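Long-range contacts in glucuronan lyase A (Trichoderma reesei, PDB 2ZZJ), which probably cleaves beta-1,4-glucuronan internally as a polysaccharide lyase, on a beta-jelly roll that binds a calcium ion: residues A[78-83]-A[217-222]; A[112-117]-A[144-149]; A[40-45]-A[197-202]. All coordinates share one frame; numbering follows the deposited sequence.

Contact 1. Residues A[78-83]-A[217-222]; sequences EDWQFQ and RQVWYD. With CA (calcium ion), chain B.
Arg217 reaches across to the loop 78-83 and meets it with both ends of its guanidinium. NH1 and NH2 converge on one acceptor, Gln81 O, at 2.8 Å and 2.9 Å respectively. NH2 lies in the carbonyl plane on a lone pair, whereas NH1 donates from above that plane. NE donates to Gln214 O, which helps fix the rotation of the group. Beside it, Gln83 NE2 donates to Gln81 OE1 over 3.0 Å, an oxygen that also receives the backbone N-H of Thr213.

The same arginine covers one face of Trp80. NH1 stands above the centre of the indole, 3.2 Å from Trp80 CE2, and CD makes a CH-pi contact with the six-membered ring. The cation-pi pairing is not flat: the guanidinium is turned 77° from the ring plane, standing on the indole. An alanine at Arg217 would probably leave Gln81 O with neither guanidinium donor and open a gap over the indole.

Apolar packing adds Val219 CG2, 3.6 Å from Trp80 CZ3, while Trp80 CD1 sits over the centre of the Phe82 ring. A water donates to both Asp79 OD1 and Gln218 OE1, linking loop and strand.

Further along the strand, Asp222 binds calcium through OD1 (2.4 Å) and OD2, with Asp7, Lys33 and Ser36 completing the protein ligands. The contact fastens a connection between the two sheets of the beta-jelly roll against strand 216-227.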
ATOM      1  N   GLU A  78      10.168   4.013 -16.087  1.00 16.53           N
ATOM      2  CA  GLU A  78      11.444   4.707 -16.234  1.00 18.09           C
ATOM      3  C   GLU A  78      11.275   6.235 -16.433  1.00 17.16           C
ATOM      4  O   GLU A  78      12.087   7.025 -15.957  1.00 18.05           O
ATOM      5  CB  GLU A  78      12.201   4.098 -17.388  1.00 19.43           C
ATOM      6  CG  GLU A  78      13.377   4.997 -17.737  1.00 25.06           C
ATOM      7  CD  GLU A  78      14.267   4.426 -18.786  1.00 30.87           C
ATOM      8  OE1 GLU A  78      15.455   4.781 -18.696  1.00 34.59           O
ATOM      9  OE2 GLU A  78      13.798   3.642 -19.668  1.00 35.22           O
ATOM     10  N   ASP A  79      10.209   6.632 -17.122  1.00 16.82           N
ATOM     11  CA  ASP A  79       9.926   8.026 -17.369  1.00 16.42           C
ATOM     12  C   ASP A  79       8.965   8.655 -16.358  1.00 16.07           C
ATOM     13  O   ASP A  79       8.304   9.654 -16.692  1.00 16.02           O
ATOM     14  CB  ASP A  79       9.368   8.181 -18.783  1.00 18.60           C
ATOM     15  CG  ASP A  79       8.058   7.439 -18.992  1.00 21.44           C
ATOM     16  OD1 ASP A  79       7.423   6.988 -18.005  1.00 24.29           O
ATOM     17  OD2 ASP A  79       7.661   7.322 -20.158  1.00 27.53           O
ATOM     18  N   TRP A  80       8.895   8.076 -15.146  1.00 14.78           N
ATOM     19  CA  TRP A  80       8.065   8.593 -14.058  1.00 14.78           C
ATOM     20  C   TRP A  80       8.353  10.064 -13.860  1.00 15.08           C
ATOM     21  O   TRP A  80       9.518  10.461 -13.789  1.00 16.49           O
ATOM     22  CB  TRP A  80       8.326   7.830 -12.738  1.00 14.06           C
ATOM     23  CG  TRP A  80       7.428   8.241 -11.584  1.00 13.89           C
ATOM     24  CD1 TRP A  80       7.685   9.193 -10.626  1.00 11.03           C
ATOM     25  CD2 TRP A  80       6.146   7.672 -11.249  1.00 13.00           C
ATOM     26  NE1 TRP A  80       6.627   9.277  -9.742  1.00 12.56           N
ATOM     27  CE2 TRP A  80       5.685   8.339 -10.082  1.00 11.57           C
ATOM     28  CE3 TRP A  80       5.343   6.665 -11.825  1.00 13.41           C
ATOM     29  CZ2 TRP A  80       4.442   8.038  -9.473  1.00 14.01           C
ATOM     30  CZ3 TRP A  80       4.123   6.354 -11.209  1.00 11.57           C
ATOM     31  CH2 TRP A  80       3.678   7.054 -10.055  1.00 12.60           C
ATOM     32  N   GLN A  81       7.301  10.865 -13.784  1.00 15.74           N
ATOM     33  CA  GLN A  81       7.443  12.315 -13.621  1.00 16.27           C
ATOM     34  C   GLN A  81       7.218  12.605 -12.154  1.00 15.84           C
ATOM     35  O   GLN A  81       6.076  12.630 -11.665  1.00 15.76           O
ATOM     36  CB  GLN A  81       6.433  13.046 -14.537  1.00 14.96           C
ATOM     37  CG  GLN A  81       6.721  14.534 -14.705  1.00 17.54           C
ATOM     38  CD  GLN A  81       5.637  15.219 -15.513  1.00 17.36           C
ATOM     39  OE1 GLN A  81       4.743  15.853 -14.955  1.00 20.01           O
ATOM     40  NE2 GLN A  81       5.665  15.028 -16.811  1.00 17.02           N
ATOM     41  N   PHE A  82       8.307  12.828 -11.426  1.00 17.01           N
ATOM     42  CA  PHE A  82       8.213  13.036  -9.995  1.00 17.55           C
ATOM     43  C   PHE A  82       7.487  14.363  -9.750  1.00 18.69           C
ATOM     44  O   PHE A  82       7.818  15.396 -10.400  1.00 19.40           O
ATOM     45  CB  PHE A  82       9.619  12.991  -9.354  1.00 17.46           C
ATOM     46  CG  PHE A  82      10.259  11.634  -9.405  1.00 17.31           C
ATOM     47  CD1 PHE A  82       9.973  10.678  -8.415  1.00 18.10           C
ATOM     48  CD2 PHE A  82      11.125  11.290 -10.436  1.00 15.37           C
ATOM     49  CE1 PHE A  82      10.544   9.417  -8.456  1.00 17.05           C
ATOM     50  CE2 PHE A  82      11.714  10.040 -10.482  1.00 18.90           C
ATOM     51  CZ  PHE A  82      11.408   9.079  -9.487  1.00 19.80           C
ATOM     52  N   GLN A  83       6.507  14.323  -8.835  1.00 18.37           N
ATOM     53  CA  GLN A  83       5.640  15.444  -8.471  1.00 18.88           C
ATOM     54  C   GLN A  83       5.306  15.370  -6.989  1.00 20.15           C
ATOM     55  O   GLN A  83       5.351  14.268  -6.388  1.00 19.24           O
ATOM     56  CB  GLN A  83       4.345  15.462  -9.322  1.00 18.95           C
ATOM     57  CG  GLN A  83       4.561  15.681 -10.798  1.00 19.28           C
ATOM     58  CD  GLN A  83       5.056  17.098 -11.136  1.00 21.21           C
ATOM     59  OE1 GLN A  83       5.184  17.952 -10.262  1.00 18.12           O
ATOM     60  NE2 GLN A  83       5.316  17.336 -12.408  1.00 18.97           N
ATOM     61  N   ARG A 217      -0.107   7.130 -15.736  1.00 15.45           N
ATOM     62  CA  ARG A 217       0.864   6.698 -14.725  1.00 14.62           C
ATOM     63  C   ARG A 217       0.950   5.184 -14.709  1.00 14.70           C
ATOM     64  O   ARG A 217      -0.080   4.527 -14.776  1.00 14.79           O
ATOM     65  CB  ARG A 217       0.450   7.215 -13.355  1.00 13.99           C
ATOM     66  CG  ARG A 217       0.512   8.758 -13.197  1.00 12.89           C
ATOM     67  CD  ARG A 217       1.964   9.168 -12.908  1.00 14.77           C
ATOM     68  NE  ARG A 217       2.154  10.621 -12.940  1.00 14.74           N
ATOM     69  CZ  ARG A 217       3.207  11.246 -12.420  1.00 16.76           C
ATOM     70  NH1 ARG A 217       4.172  10.542 -11.793  1.00 12.84           N
ATOM     71  NH2 ARG A 217       3.278  12.583 -12.488  1.00 15.07           N
ATOM     72  N   GLN A 218       2.161   4.636 -14.599  1.00 13.58           N
ATOM     73  CA  GLN A 218       2.368   3.172 -14.629  1.00 13.24           C
ATOM     74  C   GLN A 218       3.286   2.687 -13.507  1.00 12.58           C
ATOM     75  O   GLN A 218       4.374   3.246 -13.297  1.00 13.04           O
ATOM     76  CB  GLN A 218       2.979   2.718 -15.947  1.00 14.16           C
ATOM     77  CG  GLN A 218       2.314   3.310 -17.213  1.00 16.89           C
ATOM     78  CD  GLN A 218       3.082   2.954 -18.425  1.00 19.90           C
ATOM     79  OE1 GLN A 218       3.870   3.755 -18.939  1.00 22.04           O
ATOM     80  NE2 GLN A 218       2.880   1.742 -18.895  1.00 21.15           N
ATOM     81  N   VAL A 219       2.855   1.629 -12.813  1.00 11.90           N
ATOM     82  CA  VAL A 219       3.642   1.016 -11.730  1.00 11.48           C
ATOM     83  C   VAL A 219       3.488  -0.505 -11.888  1.00 12.52           C
ATOM     84  O   VAL A 219       2.363  -0.979 -12.147  1.00 13.36           O
ATOM     85  CB  VAL A 219       3.164   1.451 -10.327  1.00 12.23           C
ATOM     86  CG1 VAL A 219       4.085   0.761  -9.229  1.00 10.91           C
ATOM     87  CG2 VAL A 219       3.190   2.994 -10.183  1.00 11.80           C
ATOM     88  N   TRP A 220       4.590  -1.245 -11.788  1.00 10.89           N
ATOM     89  CA  TRP A 220       4.595  -2.703 -11.875  1.00 11.17           C
ATOM     90  C   TRP A 220       4.769  -3.291 -10.469  1.00 10.96           C
ATOM     91  O   TRP A 220       5.364  -2.628  -9.599  1.00  9.80           O
ATOM     92  CB  TRP A 220       5.735  -3.188 -12.756  1.00 12.30           C
ATOM     93  CG  TRP A 220       5.564  -2.890 -14.217  1.00 13.99           C
ATOM     94  CD1 TRP A 220       5.240  -3.784 -15.213  1.00 17.68           C
ATOM     95  CD2 TRP A 220       5.680  -1.623 -14.846  1.00 14.38           C
ATOM     96  NE1 TRP A 220       5.181  -3.134 -16.449  1.00 15.30           N
ATOM     97  CE2 TRP A 220       5.446  -1.809 -16.236  1.00 15.81           C
ATOM     98  CE3 TRP A 220       5.963  -0.339 -14.378  1.00 13.03           C
ATOM     99  CZ2 TRP A 220       5.471  -0.756 -17.138  1.00 16.76           C
ATOM    100  CZ3 TRP A 220       6.020   0.714 -15.305  1.00 16.39           C
ATOM    101  CH2 TRP A 220       5.770   0.495 -16.653  1.00 16.07           C
ATOM    102  N   TYR A 221       4.253  -4.511 -10.255  1.00 10.11           N
ATOM    103  CA  TYR A 221       4.370  -5.203  -8.980  1.00  9.69           C
ATOM    104  C   TYR A 221       4.726  -6.652  -9.212  1.00 11.61           C
ATOM    105  O   TYR A 221       4.374  -7.231 -10.255  1.00 12.75           O
ATOM    106  CB  TYR A 221       3.029  -5.183  -8.241  1.00  9.56           C
ATOM    107  CG  TYR A 221       2.634  -3.823  -7.751  1.00  9.34           C
ATOM    108  CD1 TYR A 221       2.930  -3.436  -6.436  1.00 10.17           C
ATOM    109  CD2 TYR A 221       1.992  -2.925  -8.580  1.00 11.05           C
ATOM    110  CE1 TYR A 221       2.561  -2.143  -5.950  1.00  7.82           C
ATOM    111  CE2 TYR A 221       1.629  -1.623  -8.120  1.00  8.99           C
ATOM    112  CZ  TYR A 221       1.905  -1.271  -6.813  1.00 10.29           C
ATOM    113  OH  TYR A 221       1.484  -0.028  -6.396  1.00  9.80           O
ATOM    114  N   ASP A 222       5.343  -7.256  -8.217  1.00 11.68           N
ATOM    115  CA  ASP A 222       5.668  -8.679  -8.286  1.00 12.46           C
ATOM    116  C   ASP A 222       5.987  -9.201  -6.893  1.00 12.65           C
ATOM    117  O   ASP A 222       6.251  -8.416  -5.979  1.00 11.46           O
ATOM    118  CB  ASP A 222       6.885  -8.841  -9.205  1.00 12.44           C
ATOM    119  CG  ASP A 222       7.016 -10.258  -9.787  1.00 14.60           C
ATOM    120  OD1 ASP A 222       6.219 -11.169  -9.420  1.00 13.18           O
ATOM    121  OD2 ASP A 222       7.934 -10.431 -10.601  1.00 13.66           O
TER
HETATM  122 CA    CA B 239       7.040 -12.838 -11.005  1.00 17.46          CA
HETATM  123  O   HOH W   1       4.528   6.241 -18.041  1.00 23.80           O
HETATM  124  O   HOH W   2       6.379 -14.934 -12.165  1.00 16.28           O
HETATM  125  O   HOH W   3       7.845 -14.036  -9.076  1.00 21.44           O

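Contact 2. Residues A[112-117]-A[144-149]; sequences IWIQNN and ATVSAG
Asn117 and Val146 meet where the turn of a beta-hairpin, between strands 106-115 and 118-126, touches the chain leaving strand 135-145. Strands 118-126 and 135-145 are antiparallel neighbours, and this contact lies just beyond their paired ends. Its polar part is a backbone bond from Val146 N to Asn117 O, 2.8 Å long and nearly straight at 169°. The same oxygen also lies 3.4 Å from Thr145 CA, in a CA-H...O contact. Thr145 OG1 is hydrogen-bonded to Gln118 OE1, the residue that follows the turn.

On the inner side, Ile114 CD1 approaches Val146 CG2 at 3.9 Å. The bend at chi2 (-61°) places that methyl where the valine can meet it. Val146 in turn rests on Phe74 and Leu76 of strand 66-76, in the opposing sheet, so this pair belongs to the packing between sheets. Back along the strand, Trp113 NE1 donates to Gln115 OE1 over 2.8 Å, with the acceptor in the ring plane.

Because the one hydrogen bond across the contact runs between backbone atoms, the join does not depend on side-chain polarity, and the Ile114-Val146 packing adds a purely apolar touch on the buried side.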
ATOM      1  N   ILE A 112       1.211   3.170   1.982  1.00 13.08           N
ATOM      2  CA  ILE A 112       2.551   3.381   1.469  1.00 12.32           C
ATOM      3  C   ILE A 112       2.423   4.161   0.181  1.00 12.09           C
ATOM      4  O   ILE A 112       1.647   3.787  -0.698  1.00 10.95           O
ATOM      5  CB  ILE A 112       3.300   2.022   1.220  1.00 12.54           C
ATOM      6  CG1 ILE A 112       3.238   1.147   2.496  1.00 12.66           C
ATOM      7  CG2 ILE A 112       4.755   2.313   0.696  1.00 11.18           C
ATOM      8  CD1 ILE A 112       3.972  -0.183   2.448  1.00 13.61           C
ATOM      9  N   TRP A 113       3.179   5.254   0.049  1.00 12.94           N
ATOM     10  CA  TRP A 113       3.039   6.093  -1.133  1.00 12.87           C
ATOM     11  C   TRP A 113       4.331   6.767  -1.545  1.00 13.85           C
ATOM     12  O   TRP A 113       5.295   6.727  -0.798  1.00 13.22           O
ATOM     13  CB  TRP A 113       1.900   7.114  -0.977  1.00 13.06           C
ATOM     14  CG  TRP A 113       2.076   8.255   0.049  1.00 14.30           C
ATOM     15  CD1 TRP A 113       2.386   9.573  -0.234  1.00 15.56           C
ATOM     16  CD2 TRP A 113       1.823   8.207   1.465  1.00 15.69           C
ATOM     17  NE1 TRP A 113       2.386  10.322   0.921  1.00 14.66           N
ATOM     18  CE2 TRP A 113       2.045   9.519   1.974  1.00 14.39           C
ATOM     19  CE3 TRP A 113       1.435   7.184   2.360  1.00 14.10           C
ATOM     20  CZ2 TRP A 113       1.883   9.837   3.331  1.00 13.39           C
ATOM     21  CZ3 TRP A 113       1.297   7.493   3.724  1.00 15.29           C
ATOM     22  CH2 TRP A 113       1.526   8.828   4.187  1.00 15.60           C
ATOM     23  N   ILE A 114       4.322   7.296  -2.771  1.00 14.81           N
ATOM     24  CA  ILE A 114       5.405   8.156  -3.316  1.00 16.26           C
ATOM     25  C   ILE A 114       4.963   9.610  -3.221  1.00 16.13           C
ATOM     26  O   ILE A 114       3.865   9.942  -3.643  1.00 15.75           O
ATOM     27  CB  ILE A 114       5.688   7.833  -4.841  1.00 16.20           C
ATOM     28  CG1 ILE A 114       5.905   6.328  -5.077  1.00 18.44           C
ATOM     29  CG2 ILE A 114       6.937   8.560  -5.334  1.00 16.23           C
ATOM     30  CD1 ILE A 114       7.089   5.753  -4.337  1.00 18.72           C
ATOM     31  N   GLN A 115       5.816  10.483  -2.672  1.00 17.56           N
ATOM     32  CA  GLN A 115       5.581  11.927  -2.669  1.00 18.59           C
ATOM     33  C   GLN A 115       6.906  12.528  -3.127  1.00 18.41           C
ATOM     34  O   GLN A 115       7.927  12.239  -2.545  1.00 17.50           O
ATOM     35  CB  GLN A 115       5.223  12.371  -1.236  1.00 19.38           C
ATOM     36  CG  GLN A 115       4.432  13.638  -1.101  1.00 21.57           C
ATOM     37  CD  GLN A 115       3.877  13.849   0.313  1.00 20.94           C
ATOM     38  OE1 GLN A 115       3.076  13.061   0.819  1.00 22.04           O
ATOM     39  NE2 GLN A 115       4.275  14.957   0.940  1.00 22.20           N
ATOM     40  N   ASN A 116       6.903  13.309  -4.195  1.00 18.68           N
ATOM     41  CA  ASN A 116       8.177  13.681  -4.845  1.00 19.98           C
ATOM     42  C   ASN A 116       8.937  12.393  -5.157  1.00 19.42           C
ATOM     43  O   ASN A 116       8.328  11.455  -5.684  1.00 19.66           O
ATOM     44  CB  ASN A 116       8.978  14.635  -3.938  1.00 20.64           C
ATOM     45  CG  ASN A 116       8.270  15.998  -3.766  1.00 24.72           C
ATOM     46  OD1 ASN A 116       8.033  16.689  -4.755  1.00 29.95           O
ATOM     47  ND2 ASN A 116       7.950  16.378  -2.524  1.00 24.06           N
ATOM     48  N   ASN A 117      10.222  12.295  -4.795  1.00 18.68           N
ATOM     49  CA  ASN A 117      10.947  11.035  -5.056  1.00 18.56           C
ATOM     50  C   ASN A 117      11.157  10.206  -3.793  1.00 17.86           C
ATOM     51  O   ASN A 117      12.105   9.432  -3.683  1.00 17.78           O
ATOM     52  CB  ASN A 117      12.285  11.283  -5.773  1.00 19.56           C
ATOM     53  CG  ASN A 117      13.283  11.992  -4.902  1.00 19.89           C
ATOM     54  OD1 ASN A 117      12.932  12.577  -3.879  1.00 22.37           O
ATOM     55  ND2 ASN A 117      14.555  11.942  -5.305  1.00 26.42           N
ATOM     56  N   ALA A 144      12.864   6.505   2.105  1.00 17.77           N
ATOM     57  CA  ALA A 144      13.867   6.165   1.121  1.00 18.64           C
ATOM     58  C   ALA A 144      13.632   6.955  -0.128  1.00 19.12           C
ATOM     59  O   ALA A 144      12.480   7.203  -0.519  1.00 18.03           O
ATOM     60  CB  ALA A 144      13.828   4.681   0.763  1.00 18.90           C
ATOM     61  N   THR A 145      14.734   7.322  -0.771  1.00 19.13           N
ATOM     62  CA  THR A 145      14.713   7.861  -2.123  1.00 19.39           C
ATOM     63  C   THR A 145      14.388   6.745  -3.114  1.00 19.11           C
ATOM     64  O   THR A 145      14.997   5.651  -3.106  1.00 19.85           O
ATOM     65  CB  THR A 145      16.092   8.503  -2.480  1.00 20.40           C
ATOM     66  OG1 THR A 145      16.374   9.504  -1.503  1.00 24.47           O
ATOM     67  CG2 THR A 145      16.021   9.153  -3.814  1.00 21.67           C
ATOM     68  N   VAL A 146      13.419   7.019  -3.970  1.00 17.23           N
ATOM     69  CA  VAL A 146      12.949   6.032  -4.906  1.00 17.86           C
ATOM     70  C   VAL A 146      13.369   6.410  -6.321  1.00 18.18           C
ATOM     71  O   VAL A 146      12.951   7.472  -6.835  1.00 18.86           O
ATOM     72  CB  VAL A 146      11.382   5.892  -4.838  1.00 16.53           C
ATOM     73  CG1 VAL A 146      10.931   4.836  -5.777  1.00 16.62           C
ATOM     74  CG2 VAL A 146      10.914   5.581  -3.410  1.00 17.10           C
ATOM     75  N   SER A 147      14.180   5.565  -6.931  1.00 17.28           N
ATOM     76  CA  SER A 147      14.566   5.712  -8.325  1.00 18.06           C
ATOM     77  C   SER A 147      13.522   5.151  -9.280  1.00 17.72           C
ATOM     78  O   SER A 147      12.906   4.115  -9.022  1.00 17.46           O
ATOM     79  CB  SER A 147      15.915   5.041  -8.577  1.00 18.43           C
ATOM     80  OG  SER A 147      15.800   3.631  -8.416  1.00 18.11           O
ATOM     81  N   ALA A 148      13.314   5.842 -10.385  1.00 16.93           N
ATOM     82  CA  ALA A 148      12.408   5.356 -11.418  1.00 16.46           C
ATOM     83  C   ALA A 148      13.041   4.261 -12.272  1.00 16.84           C
ATOM     84  O   ALA A 148      14.276   4.191 -12.402  1.00 17.23           O
ATOM     85  CB  ALA A 148      11.949   6.542 -12.316  1.00 16.20           C
ATOM     86  N   GLY A 149      12.211   3.418 -12.886  1.00 15.55           N
ATOM     87  CA  GLY A 149      12.681   2.415 -13.837  1.00 15.28           C
ATOM     88  C   GLY A 149      13.500   1.275 -13.260  1.00 16.58           C
ATOM     89  O   GLY A 149      14.112   0.512 -14.028  1.00 17.85           O
TER

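Contact 3. Residues A[40-45]-A[197-202]; sequences MTQTYT and VGLYAN
The peptide group joining Thr41 to Gln42 has Leu199 CD2 lying above its plane, 3.8 Å from Gln42 N. The leucine's packing belongs to the interior of the beta-jelly roll, where strand 37-43 of one sheet lies against strand 199-200 of the other. The ring of Tyr200, whose side chain points the other way, carries Asn202 CB over one face, 3.4 Å above the plane and offset toward the rim; His53 stacks on this tyrosine. The CA 40 to 42 and CA 197 to 199 directions are 34° apart, and no hydrogen bond crosses between the segments.

Leu199 packs against both Met40 and Gln42. Its CD2 also meets Gln42 CB at 4.0 Å, while CB faces Met40 CB at the same separation. Gln42 turns its amide to other partners: NE2 donates to Glu19 O, which satisfies a polar group in this buried layer.

At Gly198 the chain bends from one strand direction to another. With its backbone angles a beta carbon would collide with Val197 O, and it would also come 3.8 Å from Met40 CG. Met40 itself is packed against Val56 and Tyr221, and its side chain lies about 12 Å from the bound calcium ion. Met40 CG lies 4.1 Å from Gly198 CA, and CE, at the end of the chain, is 4.0 Å from Val197 O.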
ATOM      1  N   MET A  40       0.050  -1.995 -13.272  1.00 14.78           N
ATOM      2  CA  MET A  40      -1.102  -1.179 -12.899  1.00 14.53           C
ATOM      3  C   MET A  40      -0.952   0.172 -13.586  1.00 15.29           C
ATOM      4  O   MET A  40       0.134   0.767 -13.545  1.00 14.98           O
ATOM      5  CB  MET A  40      -1.162  -0.933 -11.381  1.00 15.22           C
ATOM      6  CG  MET A  40      -1.730  -2.096 -10.545  1.00 15.20           C
ATOM      7  SD  MET A  40      -0.832  -3.605 -10.800  1.00 15.89           S
ATOM      8  CE  MET A  40      -1.324  -4.471  -9.304  1.00 13.77           C
ATOM      9  N   THR A  41      -2.018   0.646 -14.220  1.00 15.14           N
ATOM     10  CA  THR A  41      -2.004   2.009 -14.813  1.00 14.93           C
ATOM     11  C   THR A  41      -3.215   2.814 -14.379  1.00 15.61           C
ATOM     12  O   THR A  41      -4.295   2.245 -14.050  1.00 14.89           O
ATOM     13  CB  THR A  41      -1.877   1.998 -16.368  1.00 15.47           C
ATOM     14  OG1 THR A  41      -3.164   1.772 -16.971  1.00 15.30           O
ATOM     15  CG2 THR A  41      -0.883   0.947 -16.820  1.00 13.40           C
ATOM     16  N   GLN A  42      -3.040   4.132 -14.338  1.00 15.31           N
ATOM     17  CA  GLN A  42      -4.160   5.047 -14.125  1.00 15.59           C
ATOM     18  C   GLN A  42      -4.029   6.251 -15.056  1.00 17.37           C
ATOM     19  O   GLN A  42      -2.917   6.642 -15.426  1.00 17.12           O
ATOM     20  CB  GLN A  42      -4.255   5.521 -12.672  1.00 15.90           C
ATOM     21  CG  GLN A  42      -5.120   4.602 -11.778  1.00 15.51           C
ATOM     22  CD  GLN A  42      -6.598   4.682 -12.211  1.00 20.07           C
ATOM     23  OE1 GLN A  42      -6.997   5.648 -12.880  1.00 20.46           O
ATOM     24  NE2 GLN A  42      -7.400   3.672 -11.847  1.00 16.18           N
ATOM     25  N   THR A  43      -5.163   6.822 -15.450  1.00 17.67           N
ATOM     26  CA  THR A  43      -5.169   7.905 -16.441  1.00 19.13           C
ATOM     27  C   THR A  43      -6.033   9.025 -15.915  1.00 20.53           C
ATOM     28  O   THR A  43      -7.207   8.810 -15.563  1.00 20.49           O
ATOM     29  CB  THR A  43      -5.723   7.428 -17.820  1.00 19.15           C
ATOM     30  OG1 THR A  43      -4.912   6.373 -18.343  1.00 20.34           O
ATOM     31  CG2 THR A  43      -5.755   8.590 -18.845  1.00 19.47           C
ATOM     32  N   TYR A  44      -5.462  10.216 -15.826  1.00 21.08           N
ATOM     33  CA  TYR A  44      -6.198  11.362 -15.306  1.00 22.88           C
ATOM     34  C   TYR A  44      -7.230  11.750 -16.372  1.00 24.00           C
ATOM     35  O   TYR A  44      -6.912  11.713 -17.558  1.00 23.62           O
ATOM     36  CB  TYR A  44      -5.257  12.556 -15.040  1.00 22.04           C
ATOM     37  CG  TYR A  44      -5.969  13.724 -14.375  1.00 22.72           C
ATOM     38  CD1 TYR A  44      -6.457  13.626 -13.070  1.00 20.35           C
ATOM     39  CD2 TYR A  44      -6.183  14.931 -15.072  1.00 22.63           C
ATOM     40  CE1 TYR A  44      -7.132  14.696 -12.465  1.00 23.81           C
ATOM     41  CE2 TYR A  44      -6.859  16.002 -14.477  1.00 23.09           C
ATOM     42  CZ  TYR A  44      -7.336  15.885 -13.195  1.00 22.54           C
ATOM     43  OH  TYR A  44      -8.000  16.943 -12.599  1.00 23.85           O
ATOM     44  N   THR A  45      -8.445  12.097 -15.937  1.00 25.26           N
ATOM     45  CA  THR A  45      -9.549  12.462 -16.868  1.00 27.08           C
ATOM     46  C   THR A  45     -10.239  13.705 -16.293  1.00 28.28           C
ATOM     47  O   THR A  45     -11.019  13.617 -15.339  1.00 28.25           O
ATOM     48  CB  THR A  45     -10.586  11.310 -17.060  1.00 26.98           C
ATOM     49  OG1 THR A  45     -11.145  10.972 -15.787  1.00 27.60           O
ATOM     50  CG2 THR A  45      -9.957  10.058 -17.666  1.00 26.95           C
ATOM     51  N   VAL A 197      -2.278  -4.052  -2.925  1.00 13.00           N
ATOM     52  CA  VAL A 197      -1.158  -3.418  -3.634  1.00 12.84           C
ATOM     53  C   VAL A 197      -1.657  -2.851  -4.959  1.00 12.92           C
ATOM     54  O   VAL A 197      -2.512  -3.454  -5.641  1.00 12.64           O
ATOM     55  CB  VAL A 197       0.129  -4.324  -3.793  1.00 14.41           C
ATOM     56  CG1 VAL A 197       0.665  -4.806  -2.426  1.00 16.09           C
ATOM     57  CG2 VAL A 197      -0.098  -5.480  -4.788  1.00 14.73           C
ATOM     58  N   GLY A 198      -1.143  -1.687  -5.337  1.00 11.56           N
ATOM     59  CA  GLY A 198      -1.539  -1.115  -6.608  1.00 11.24           C
ATOM     60  C   GLY A 198      -1.486   0.395  -6.636  1.00 11.92           C
ATOM     61  O   GLY A 198      -1.344   1.048  -5.591  1.00 12.62           O
ATOM     62  N   LEU A 199      -1.621   0.926  -7.847  1.00 12.20           N
ATOM     63  CA  LEU A 199      -1.501   2.375  -8.061  1.00 12.98           C
ATOM     64  C   LEU A 199      -2.838   3.008  -7.717  1.00 13.81           C
ATOM     65  O   LEU A 199      -3.861   2.732  -8.381  1.00 15.00           O
ATOM     66  CB  LEU A 199      -1.132   2.651  -9.523  1.00 12.26           C
ATOM     67  CG  LEU A 199      -1.115   4.149  -9.918  1.00 13.26           C
ATOM     68  CD1 LEU A 199      -0.126   4.988  -9.033  1.00 14.10           C
ATOM     69  CD2 LEU A 199      -0.740   4.226 -11.364  1.00 13.78           C
ATOM     70  N   TYR A 200      -2.820   3.856  -6.699  1.00 14.21           N
ATOM     71  CA  TYR A 200      -3.994   4.610  -6.269  1.00 14.41           C
ATOM     72  C   TYR A 200      -3.663   6.092  -6.295  1.00 14.33           C
ATOM     73  O   TYR A 200      -2.934   6.609  -5.438  1.00 14.06           O
ATOM     74  CB  TYR A 200      -4.460   4.114  -4.890  1.00 15.21           C
ATOM     75  CG  TYR A 200      -5.487   4.994  -4.188  1.00 17.10           C
ATOM     76  CD1 TYR A 200      -6.482   5.649  -4.918  1.00 20.28           C
ATOM     77  CD2 TYR A 200      -5.513   5.097  -2.798  1.00 17.68           C
ATOM     78  CE1 TYR A 200      -7.451   6.436  -4.276  1.00 21.13           C
ATOM     79  CE2 TYR A 200      -6.466   5.903  -2.138  1.00 19.67           C
ATOM     80  CZ  TYR A 200      -7.438   6.544  -2.898  1.00 20.45           C
ATOM     81  OH  TYR A 200      -8.386   7.334  -2.289  1.00 19.28           O
ATOM     82  N   ALA A 201      -4.133   6.766  -7.329  1.00 14.61           N
ATOM     83  CA  ALA A 201      -3.708   8.143  -7.556  1.00 15.05           C
ATOM     84  C   ALA A 201      -4.606   9.030  -6.740  1.00 16.48           C
ATOM     85  O   ALA A 201      -5.535   9.646  -7.267  1.00 18.00           O
ATOM     86  CB  ALA A 201      -3.759   8.471  -9.054  1.00 15.17           C
ATOM     87  N   ASN A 202      -4.368   9.054  -5.434  1.00 17.01           N
ATOM     88  CA  ASN A 202      -5.330   9.664  -4.513  1.00 17.95           C
ATOM     89  C   ASN A 202      -5.374  11.210  -4.539  1.00 18.96           C
ATOM     90  O   ASN A 202      -6.437  11.837  -4.381  1.00 19.36           O
ATOM     91  CB  ASN A 202      -5.185   9.118  -3.082  1.00 17.72           C
ATOM     92  CG  ASN A 202      -3.775   9.222  -2.518  1.00 18.14           C
ATOM     93  OD1 ASN A 202      -2.792   9.276  -3.236  1.00 18.50           O
ATOM     94  ND2 ASN A 202      -3.680   9.164  -1.204  1.00 20.86           N
TER

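In the fold
From the N terminus, strand 37-43 supplies the first half of contact 3, and the loop 78-83, between strands 66-76 and 86-95, opens contact 1. The end of strand 106-115 and the turn after it (112-117) then meet 144-149, closing contact 2 as the shortest of the three loops. Residues 197-202 return to close contact 3, and 217-222 finally close contact 1. Contact 2 is therefore nested inside both others, while contacts 1 and 3 cross. Contacts 1 and 3 share a sheet, in which strands 37-43 and 216-227 are neighbours; contacts 1 and 2 touch through Phe82 and Gln83 on Asn116. Together they tie the two sheets of the jelly roll to each other.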